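Local coordinates for uncharacterized protein (Pseudomonas aeruginosa UCBPP-PA14, PDB 3FD9), which represses the type III secretion regulon as an antiactivator, disrupting self-association and DNA binding of the transcriptional activator ExsA, at the interface of chains A and B. Coordinates in Å, arbitrary orientation; residue numbers count along the deposited sequence, not the author numbering. Chains: chain A/B, Uncharacterized protein.

The interface of chains A and B. Residues chain A 148-150; chain B 163-164, 167.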
# COMPACT_ATOMS: atom_id res chain seq x y z
N GLU A 148 22.69 -17.67 16.00
CA GLU A 148 24.06 -17.89 15.56
C GLU A 148 25.07 -17.22 16.48
O GLU A 148 26.11 -17.79 16.80
CB GLU A 148 24.25 -17.37 14.13
CG GLU A 148 23.93 -15.89 13.96
CD GLU A 148 23.90 -15.46 12.51
OE1 GLU A 148 24.40 -16.23 11.65
OE2 GLU A 148 23.37 -14.37 12.22
N LEU A 149 24.75 -16.00 16.92
CA LEU A 149 25.65 -15.23 17.78
C LEU A 149 25.34 -15.49 19.25
O LEU A 149 26.25 -15.58 20.08
CB LEU A 149 25.53 -13.74 17.46
CG LEU A 149 26.65 -12.83 17.95
CD1 LEU A 149 28.02 -13.45 17.70
CD2 LEU A 149 26.54 -11.47 17.29
N GLU A 150 24.06 -15.61 19.57
CA GLU A 150 23.62 -15.97 20.91
C GLU A 150 22.97 -17.35 20.89
O GLU A 150 21.75 -17.47 20.95
CB GLU A 150 22.62 -14.94 21.45
CG GLU A 150 23.18 -13.54 21.61
CD GLU A 150 22.14 -12.54 22.09
OE1 GLU A 150 21.01 -12.97 22.44
OE2 GLU A 150 22.44 -11.33 22.14
N LYS B 163 25.90 -6.58 19.03
CA LYS B 163 26.69 -7.63 18.40
C LYS B 163 26.01 -8.15 17.14
O LYS B 163 26.67 -8.46 16.15
CB LYS B 163 26.93 -8.78 19.38
CG LYS B 163 27.55 -8.38 20.71
CD LYS B 163 29.04 -8.10 20.60
CE LYS B 163 29.67 -7.94 21.98
NZ LYS B 163 31.15 -7.86 21.91
N CYS B 164 24.68 -8.23 17.17
CA CYS B 164 23.92 -8.80 16.07
C CYS B 164 23.97 -7.94 14.81
O CYS B 164 24.22 -8.45 13.72
CB CYS B 164 22.47 -9.03 16.48
SG CYS B 164 22.26 -10.24 17.80
N ARG B 167 27.29 -8.24 12.99
CA ARG B 167 27.37 -9.42 12.15
C ARG B 167 26.43 -9.30 10.95
O ARG B 167 26.81 -9.61 9.82
CB ARG B 167 27.04 -10.68 12.95
CG ARG B 167 26.76 -11.90 12.08
CD ARG B 167 26.66 -13.17 12.90
NE ARG B 167 27.96 -13.60 13.42
CZ ARG B 167 28.83 -14.33 12.73
NH1 ARG B 167 28.55 -14.72 11.49
NH2 ARG B 167 29.99 -14.68 13.28
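A:Leu149 holds CG anti to its backbone N (chi1 -163°), which carries the branched end toward the helix of chain B; chi2 then leaves CD2 as the methyl that touches it, where it meets B:Lys163 and B:Cys164. Next to the leucine, B:Arg167 also has CG anti to N, and its chain then bends at chi3 (-72°), turning the guanidinium aside and leaving the CD methylene facing A:Glu148.

The leucine tip lies against helix backbone as much as against side chain. CD2 of A:Leu149 is 3.4 Å from CB of B:Lys163, and it also rests by the carbonyl of that lysine. From CA of B:Cys164 the same CD2 is 3.9 Å away. The lysine contributes its root, CB, while the amine points away from the leucine. A:Leu149 buries 75 Å² against chain B, more than any other residue of this patch, and is the main apolar element here.

A:Glu148 and B:Arg167 meet alongside the leucine through the carboxylate and a methylene. CD of the arginine lies 3.6 Å from CD of the glutamate. The carboxylate OE2 of A:Glu148 is equally near, 3.6 Å from CD of B:Arg167. The carboxylate and guanidinium planes are turned 45° apart. OE1 of A:Glu148 stands 4.4 Å from NH1 of B:Arg167, too far for a salt bridge, although opposite charges at this spacing could still attract. No polar pair comes within bonding range across the patch, so contact here rests on packing, with a possible electrostatic contribution.

The wider interface between the two copies is not an exact two-fold, and the pairing may belong to the crystal rather than to the cell. The three chain A residues lie in the loop that follows helix 119-147 and leads to the 3-10 helix 152-154. This loop abuts the long helix 151-189 of chain B, and the residues on both sides fall within the family's helical hairpin domain.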